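Local coordinates for translation initiation factor eIF2B subunit beta (Schizosaccharomyces pombe, PDB 5B04), which is a component of the decameric eIF2B complex, which catalyses the exchange of GDP for GTP on the gamma subunit of eIF2, at residues I197-S201 with A222-F226; S201-S207 with F226-K232. Numbering follows the deposited sequence.

Contact 1: I197-S201 with A222-F226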
ATOM      1  N   ILE C 197      -0.774 -19.799 -19.908  1.00 68.18           N
ATOM      2  CA  ILE C 197      -0.854 -18.983 -18.700  1.00 58.29           C
ATOM      3  C   ILE C 197       0.268 -17.951 -18.702  1.00 64.54           C
ATOM      4  O   ILE C 197       0.049 -16.776 -18.402  1.00 71.63           O
ATOM      5  CB  ILE C 197      -0.773 -19.839 -17.414  1.00 57.98           C
ATOM      6  CG1 ILE C 197      -2.159 -20.361 -17.035  1.00 56.67           C
ATOM      7  CG2 ILE C 197      -0.205 -19.035 -16.254  1.00 52.08           C
ATOM      8  CD1 ILE C 197      -2.197 -21.101 -15.712  1.00 49.37           C
ATOM      9  N   GLU C 198       1.466 -18.400 -19.066  1.00 60.21           N
ATOM     10  CA  GLU C 198       2.653 -17.554 -19.056  1.00 68.68           C
ATOM     11  C   GLU C 198       2.536 -16.362 -20.005  1.00 76.40           C
ATOM     12  O   GLU C 198       3.190 -15.340 -19.807  1.00 83.48           O
ATOM     13  CB  GLU C 198       3.889 -18.381 -19.416  1.00 62.89           C
ATOM     14  CG  GLU C 198       3.872 -18.948 -20.827  1.00 65.29           C
ATOM     15  CD  GLU C 198       5.019 -19.904 -21.090  1.00 79.78           C
ATOM     16  OE1 GLU C 198       5.893 -20.043 -20.207  1.00 71.12           O
ATOM     17  OE2 GLU C 198       5.046 -20.518 -22.177  1.00 79.56           O
ATOM     18  N   VAL C 199       1.697 -16.492 -21.029  1.00 66.65           N
ATOM     19  CA  VAL C 199       1.543 -15.440 -22.028  1.00 64.89           C
ATOM     20  C   VAL C 199       0.783 -14.234 -21.482  1.00 70.48           C
ATOM     21  O   VAL C 199       0.804 -13.157 -22.078  1.00 74.15           O
ATOM     22  CB  VAL C 199       0.818 -15.958 -23.282  1.00 59.79           C
ATOM     23  CG1 VAL C 199       1.613 -17.085 -23.925  1.00 83.63           C
ATOM     24  CG2 VAL C 199      -0.587 -16.422 -22.931  1.00 58.70           C
ATOM     25  N   GLN C 200       0.116 -14.418 -20.347  1.00 64.70           N
ATOM     26  CA  GLN C 200      -0.649 -13.343 -19.728  1.00 60.28           C
ATOM     27  C   GLN C 200       0.241 -12.476 -18.846  1.00 67.95           C
ATOM     28  O   GLN C 200      -0.224 -11.517 -18.231  1.00 71.56           O
ATOM     29  CB  GLN C 200      -1.806 -13.915 -18.908  1.00 63.70           C
ATOM     30  CG  GLN C 200      -2.658 -14.922 -19.661  1.00 62.71           C
ATOM     31  CD  GLN C 200      -3.708 -15.571 -18.782  1.00 68.20           C
ATOM     32  OE1 GLN C 200      -4.535 -14.890 -18.177  1.00 66.60           O
ATOM     33  NE2 GLN C 200      -3.676 -16.896 -18.703  1.00 71.24           N
ATOM     34  N   SER C 201       1.524 -12.819 -18.792  1.00 63.34           N
ATOM     35  CA  SER C 201       2.478 -12.101 -17.954  1.00 71.24           C
ATOM     36  C   SER C 201       2.789 -10.714 -18.499  1.00 70.41           C
ATOM     37  O   SER C 201       3.210  -9.828 -17.758  1.00 80.45           O
ATOM     38  CB  SER C 201       3.770 -12.904 -17.814  1.00 59.72           C
ATOM     39  OG  SER C 201       4.383 -13.106 -19.076  1.00 72.69           O
ATOM     40  N   ALA C 222       7.133 -20.224 -14.926  1.00 57.94           N
ATOM     41  CA  ALA C 222       6.873 -20.035 -16.349  1.00 57.58           C
ATOM     42  C   ALA C 222       6.358 -18.625 -16.615  1.00 58.79           C
ATOM     43  O   ALA C 222       6.778 -17.964 -17.565  1.00 63.85           O
ATOM     44  CB  ALA C 222       5.878 -21.069 -16.850  1.00 54.38           C
ATOM     45  N   PHE C 223       5.443 -18.182 -15.758  1.00 59.92           N
ATOM     46  CA  PHE C 223       4.859 -16.847 -15.823  1.00 47.65           C
ATOM     47  C   PHE C 223       5.943 -15.771 -15.806  1.00 67.28           C
ATOM     48  O   PHE C 223       5.926 -14.843 -16.612  1.00 59.62           O
ATOM     49  CB  PHE C 223       3.890 -16.656 -14.653  1.00 40.07           C
ATOM     50  CG  PHE C 223       2.973 -15.473 -14.790  1.00 48.70           C
ATOM     51  CD1 PHE C 223       1.817 -15.560 -15.548  1.00 54.09           C
ATOM     52  CD2 PHE C 223       3.248 -14.287 -14.130  1.00 47.05           C
ATOM     53  CE1 PHE C 223       0.963 -14.479 -15.662  1.00 56.60           C
ATOM     54  CE2 PHE C 223       2.398 -13.203 -14.241  1.00 48.01           C
ATOM     55  CZ  PHE C 223       1.253 -13.300 -15.004  1.00 50.51           C
ATOM     56  N   LEU C 224       6.893 -15.917 -14.889  1.00 60.48           N
ATOM     57  CA  LEU C 224       7.973 -14.947 -14.734  1.00 50.82           C
ATOM     58  C   LEU C 224       8.938 -14.959 -15.915  1.00 62.12           C
ATOM     59  O   LEU C 224       9.290 -13.908 -16.450  1.00 71.43           O
ATOM     60  CB  LEU C 224       8.743 -15.214 -13.438  1.00 56.67           C
ATOM     61  CG  LEU C 224       7.974 -15.055 -12.125  1.00 62.29           C
ATOM     62  CD1 LEU C 224       8.839 -15.473 -10.946  1.00 53.22           C
ATOM     63  CD2 LEU C 224       7.492 -13.624 -11.955  1.00 58.17           C
ATOM     64  N   ARG C 225       9.363 -16.153 -16.318  1.00 60.89           N
ATOM     65  CA  ARG C 225      10.375 -16.294 -17.361  1.00 49.41           C
ATOM     66  C   ARG C 225       9.859 -15.891 -18.739  1.00 54.41           C
ATOM     67  O   ARG C 225      10.641 -15.504 -19.608  1.00 49.76           O
ATOM     68  CB  ARG C 225      10.898 -17.731 -17.397  1.00 46.28           C
ATOM     69  CG  ARG C 225      11.588 -18.161 -16.111  1.00 50.54           C
ATOM     70  CD  ARG C 225      11.930 -19.642 -16.121  1.00 61.18           C
ATOM     71  NE  ARG C 225      13.001 -19.954 -17.062  1.00 69.86           N
ATOM     72  CZ  ARG C 225      13.521 -21.166 -17.222  1.00 71.84           C
ATOM     73  NH1 ARG C 225      13.065 -22.184 -16.503  1.00 72.14           N
ATOM     74  NH2 ARG C 225      14.494 -21.362 -18.100  1.00 97.09           N
ATOM     75  N   PHE C 226       8.548 -15.977 -18.942  1.00 54.30           N
ATOM     76  CA  PHE C 226       7.964 -15.596 -20.223  1.00 61.33           C
ATOM     77  C   PHE C 226       8.012 -14.084 -20.406  1.00 64.94           C
ATOM     78  O   PHE C 226       8.213 -13.591 -21.515  1.00 77.65           O
ATOM     79  CB  PHE C 226       6.523 -16.096 -20.341  1.00 66.50           C
ATOM     80  CG  PHE C 226       5.904 -15.850 -21.691  1.00 75.33           C
ATOM     81  CD1 PHE C 226       5.257 -14.656 -21.967  1.00 71.50           C
ATOM     82  CD2 PHE C 226       5.980 -16.810 -22.685  1.00 83.37           C
ATOM     83  CE1 PHE C 226       4.695 -14.427 -23.206  1.00 76.06           C
ATOM     84  CE2 PHE C 226       5.415 -16.586 -23.928  1.00 84.56           C
ATOM     85  CZ  PHE C 226       4.773 -15.393 -24.188  1.00 64.08           C
TER
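A222 opens the contact with its CB pointing toward 197-201, 3.5 Å from OE1 of E198, while its carbonyl O lies 3.5 Å from CB of E198. One residue on, the backbones come closest: CA of F223 is 4.0 Å from CA of E198, a spacing that admits no side chain between them, and the segments bury 409 Å² with no hydrogen bond across. The F223 ring (chi1 t) reaches across to S201, whose CB sits 3.7 Å from the ring centroid, almost on the normal, a CH-pi contact; I197 O lies at the ring edge, 3.6 Å from F223 CD1, and I197 CG2 packs 4.1 Å from F223 CD1. I197 and F223 also both touch I373 of strand 371-374, so the ring is held between the loop and the mixed, largely parallel sheet of this Rossmann-like domain, where helix 218-228 follows strand 210-214 and leads on to strand 234-238. L224 and R225 turn from the loop, both packing on L255 of helix 245-257. F226 returns to it: V199 CA lies 3.9 Å from the F226 ring centroid in a second CH-pi contact, and V199 CG1 meets F226 CZ at 3.6 Å. At the ring edge, F226 CD1 is 3.4 Å from OG of S201, a hydroxyl that donates a 2.6 Å hydrogen bond to O of E198.

Contact 2: S201-S207 with F226-K232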
ATOM      1  N   SER C 201       1.524 -12.819 -18.792  1.00 63.34           N
ATOM      2  CA  SER C 201       2.478 -12.101 -17.954  1.00 71.24           C
ATOM      3  C   SER C 201       2.789 -10.714 -18.499  1.00 70.41           C
ATOM      4  O   SER C 201       3.210  -9.828 -17.758  1.00 80.45           O
ATOM      5  CB  SER C 201       3.770 -12.904 -17.814  1.00 59.72           C
ATOM      6  OG  SER C 201       4.383 -13.106 -19.076  1.00 72.69           O
ATOM      7  N   MET C 202       2.574 -10.529 -19.797  1.00 70.97           N
ATOM      8  CA  MET C 202       2.856  -9.254 -20.444  1.00 67.64           C
ATOM      9  C   MET C 202       1.827  -8.187 -20.076  1.00 71.92           C
ATOM     10  O   MET C 202       1.950  -7.031 -20.483  1.00 84.24           O
ATOM     11  CB  MET C 202       2.909  -9.429 -21.962  1.00 63.70           C
ATOM     12  CG  MET C 202       4.072 -10.280 -22.448  1.00 59.19           C
ATOM     13  SD  MET C 202       5.674  -9.571 -22.018  1.00 67.08           S
ATOM     14  CE  MET C 202       6.781 -10.654 -22.918  1.00 71.62           C
ATOM     15  N   ASP C 203       0.815  -8.576 -19.306  1.00 64.47           N
ATOM     16  CA  ASP C 203      -0.225  -7.643 -18.886  1.00 68.80           C
ATOM     17  C   ASP C 203      -0.103  -7.278 -17.409  1.00 67.28           C
ATOM     18  O   ASP C 203      -0.815  -6.401 -16.922  1.00 63.48           O
ATOM     19  CB  ASP C 203      -1.612  -8.232 -19.157  1.00 76.70           C
ATOM     20  CG  ASP C 203      -1.887  -8.421 -20.634  1.00 90.13           C
ATOM     21  OD1 ASP C 203      -1.269  -7.707 -21.451  1.00107.24           O
ATOM     22  OD2 ASP C 203      -2.724  -9.283 -20.980  1.00 97.29           O
ATOM     23  N   HIS C 204       0.798  -7.950 -16.698  1.00 73.59           N
ATOM     24  CA  HIS C 204       0.919  -7.752 -15.257  1.00 69.72           C
ATOM     25  C   HIS C 204       2.370  -7.638 -14.800  1.00 69.42           C
ATOM     26  O   HIS C 204       2.648  -7.108 -13.723  1.00 89.79           O
ATOM     27  CB  HIS C 204       0.217  -8.891 -14.515  1.00 56.74           C
ATOM     28  CG  HIS C 204      -1.217  -9.065 -14.906  1.00 41.85           C
ATOM     29  ND1 HIS C 204      -2.191  -8.143 -14.589  1.00 63.57           N
ATOM     30  CD2 HIS C 204      -1.839 -10.047 -15.599  1.00 46.96           C
ATOM     31  CE1 HIS C 204      -3.353  -8.553 -15.066  1.00 61.92           C
ATOM     32  NE2 HIS C 204      -3.168  -9.706 -15.682  1.00 51.96           N
ATOM     33  N   LEU C 205       3.293  -8.137 -15.614  1.00 60.79           N
ATOM     34  CA  LEU C 205       4.716  -7.978 -15.337  1.00 63.28           C
ATOM     35  C   LEU C 205       5.327  -6.924 -16.250  1.00 82.64           C
ATOM     36  O   LEU C 205       5.314  -7.066 -17.472  1.00 83.49           O
ATOM     37  CB  LEU C 205       5.459  -9.304 -15.502  1.00 59.17           C
ATOM     38  CG  LEU C 205       5.226 -10.360 -14.422  1.00 66.37           C
ATOM     39  CD1 LEU C 205       6.155 -11.544 -14.630  1.00 73.25           C
ATOM     40  CD2 LEU C 205       5.418  -9.758 -13.044  1.00 66.38           C
ATOM     41  N   HIS C 206       5.858  -5.865 -15.651  1.00 74.44           N
ATOM     42  CA  HIS C 206       6.497  -4.802 -16.416  1.00 65.49           C
ATOM     43  C   HIS C 206       7.910  -4.540 -15.909  1.00 62.63           C
ATOM     44  O   HIS C 206       8.318  -5.073 -14.877  1.00 73.04           O
ATOM     45  CB  HIS C 206       5.659  -3.525 -16.359  1.00 71.73           C
ATOM     46  CG  HIS C 206       4.340  -3.642 -17.058  1.00 81.15           C
ATOM     47  ND1 HIS C 206       4.127  -3.161 -18.332  1.00 90.38           N
ATOM     48  CD2 HIS C 206       3.168  -4.193 -16.663  1.00 63.45           C
ATOM     49  CE1 HIS C 206       2.880  -3.407 -18.691  1.00 93.73           C
ATOM     50  NE2 HIS C 206       2.276  -4.031 -17.696  1.00 87.54           N
ATOM     51  N   SER C 207       8.653  -3.720 -16.644  1.00 63.43           N
ATOM     52  CA  SER C 207      10.055  -3.470 -16.334  1.00 71.93           C
ATOM     53  C   SER C 207      10.235  -2.717 -15.018  1.00 75.25           C
ATOM     54  O   SER C 207       9.420  -1.866 -14.659  1.00 60.64           O
ATOM     55  CB  SER C 207      10.718  -2.692 -17.473  1.00 76.00           C
ATOM     56  OG  SER C 207      10.677  -3.429 -18.684  1.00 51.11           O
ATOM     57  N   PHE C 226       8.548 -15.977 -18.942  1.00 54.30           N
ATOM     58  CA  PHE C 226       7.964 -15.596 -20.223  1.00 61.33           C
ATOM     59  C   PHE C 226       8.012 -14.084 -20.406  1.00 64.94           C
ATOM     60  O   PHE C 226       8.213 -13.591 -21.515  1.00 77.65           O
ATOM     61  CB  PHE C 226       6.523 -16.096 -20.341  1.00 66.50           C
ATOM     62  CG  PHE C 226       5.904 -15.850 -21.691  1.00 75.33           C
ATOM     63  CD1 PHE C 226       5.257 -14.656 -21.967  1.00 71.50           C
ATOM     64  CD2 PHE C 226       5.980 -16.810 -22.685  1.00 83.37           C
ATOM     65  CE1 PHE C 226       4.695 -14.427 -23.206  1.00 76.06           C
ATOM     66  CE2 PHE C 226       5.415 -16.586 -23.928  1.00 84.56           C
ATOM     67  CZ  PHE C 226       4.773 -15.393 -24.188  1.00 64.08           C
ATOM     68  N   ALA C 227       7.820 -13.353 -19.315  1.00 69.31           N
ATOM     69  CA  ALA C 227       7.911 -11.899 -19.349  1.00 62.44           C
ATOM     70  C   ALA C 227       9.370 -11.462 -19.297  1.00 66.46           C
ATOM     71  O   ALA C 227       9.708 -10.340 -19.671  1.00 78.26           O
ATOM     72  CB  ALA C 227       7.129 -11.286 -18.198  1.00 59.19           C
ATOM     73  N   ALA C 228      10.229 -12.368 -18.841  1.00 66.98           N
ATOM     74  CA  ALA C 228      11.637 -12.061 -18.610  1.00 58.85           C
ATOM     75  C   ALA C 228      12.447 -11.953 -19.898  1.00 65.20           C
ATOM     76  O   ALA C 228      13.494 -11.306 -19.922  1.00 78.27           O
ATOM     77  CB  ALA C 228      12.252 -13.109 -17.704  1.00 59.39           C
ATOM     78  N   LYS C 229      11.972 -12.594 -20.961  1.00 76.85           N
ATOM     79  CA  LYS C 229      12.686 -12.586 -22.234  1.00 73.18           C
ATOM     80  C   LYS C 229      12.767 -11.183 -22.820  1.00 79.42           C
ATOM     81  O   LYS C 229      13.790 -10.795 -23.384  1.00 93.56           O
ATOM     82  CB  LYS C 229      12.012 -13.520 -23.238  1.00 75.26           C
ATOM     83  CG  LYS C 229      12.122 -15.001 -22.909  1.00 79.11           C
ATOM     84  CD  LYS C 229      11.087 -15.814 -23.680  1.00 88.29           C
ATOM     85  CE  LYS C 229       9.882 -14.963 -24.070  1.00 86.62           C
ATOM     86  NZ  LYS C 229       8.776 -15.767 -24.654  1.00 86.17           N
ATOM     87  N   LYS C 230      11.685 -10.424 -22.684  1.00 77.15           N
ATOM     88  CA  LYS C 230      11.611  -9.094 -23.273  1.00 78.45           C
ATOM     89  C   LYS C 230      11.725  -7.991 -22.224  1.00 73.31           C
ATOM     90  O   LYS C 230      12.136  -6.874 -22.533  1.00 81.15           O
ATOM     91  CB  LYS C 230      10.305  -8.935 -24.057  1.00 71.64           C
ATOM     92  CG  LYS C 230      10.212  -9.824 -25.290  1.00100.56           C
ATOM     93  CD  LYS C 230       8.863  -9.683 -25.979  1.00112.84           C
ATOM     94  CE  LYS C 230       8.791 -10.546 -27.231  1.00113.75           C
ATOM     95  NZ  LYS C 230       7.456 -10.467 -27.886  1.00124.36           N
ATOM     96  N   ARG C 231      11.365  -8.309 -20.985  1.00 70.10           N
ATOM     97  CA  ARG C 231      11.358  -7.312 -19.919  1.00 62.79           C
ATOM     98  C   ARG C 231      12.222  -7.725 -18.733  1.00 71.26           C
ATOM     99  O   ARG C 231      12.139  -8.854 -18.252  1.00 78.70           O
ATOM    100  CB  ARG C 231       9.926  -7.050 -19.453  1.00 43.30           C
ATOM    101  CG  ARG C 231       8.998  -6.617 -20.572  1.00 57.76           C
ATOM    102  CD  ARG C 231       7.578  -6.427 -20.079  1.00 57.08           C
ATOM    103  NE  ARG C 231       6.671  -6.100 -21.174  1.00 49.61           N
ATOM    104  CZ  ARG C 231       5.357  -5.960 -21.041  1.00 56.84           C
ATOM    105  NH1 ARG C 231       4.789  -6.117 -19.853  1.00 67.43           N
ATOM    106  NH2 ARG C 231       4.610  -5.661 -22.094  1.00 65.98           N
ATOM    107  N   LYS C 232      13.050  -6.797 -18.265  1.00 69.47           N
ATOM    108  CA  LYS C 232      13.922  -7.059 -17.127  1.00 88.02           C
ATOM    109  C   LYS C 232      13.364  -6.436 -15.853  1.00 86.91           C
ATOM    110  O   LYS C 232      13.210  -5.218 -15.755  1.00 78.84           O
ATOM    111  CB  LYS C 232      15.334  -6.539 -17.403  1.00 76.01           C
ATOM    112  CG  LYS C 232      15.931  -7.050 -18.704  1.00 89.10           C
ATOM    113  CD  LYS C 232      17.358  -7.536 -18.507  1.00 96.44           C
ATOM    114  CE  LYS C 232      17.628  -8.787 -19.329  1.00 89.89           C
ATOM    115  NZ  LYS C 232      19.035  -9.255 -19.193  1.00 83.13           N
TER
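Hydrogen bonds from an arginine side chain to loop carbonyls join the loop leading into strand 210-214 to the C-terminal end of helix 218-228 and the chain beyond it, burying 526 Å². NH1 of R231 donates to two carbonyls, O of L205 at 2.6 Å and O of M202 at 3.0 Å; a weak bond from R231 NH2 to the same M202 O spans 3.4 Å. The guanidinium also stacks on the H206 ring, centres 4.5 Å apart and planes at 27°, and SD of M202 lies over one face of the R231 guanidinium. This belongs to the Rossmann-like beta-alpha-beta unit: residues 201-207 lead into strand 210-214, residues 226-232 lead into the neighbouring parallel strand 234-238, and K232 already shares backbone hydrogen bonding with N208. Nearer the helix, A227 CB packs against L205 CD1 at 3.7 Å, and M202 CE reaches O of F226 (3.6 Å) and CD of K230 (3.8 Å). K118 of the delta subunit packs on H206, S207 and R231, so these residues are part of the interface with that subunit.

Contacts 1 and 2 follow one another along the same two pieces of chain, their centres 8 Å apart, with S201 and F226 belonging to both. The order is 197-201, 201-207, then 222-226, 226-232, so both pairings run in the same direction and frame strand 210-214 and the start of helix 218-228. They also touch directly: L224 CD2 meets L205 CD1 at 3.6 Å. Contact 1 meets no other chain, whereas contact 2 lies within reach of the delta subunit, so the joined loop and helix run from the subunit's own sheet to an interface of the decamer.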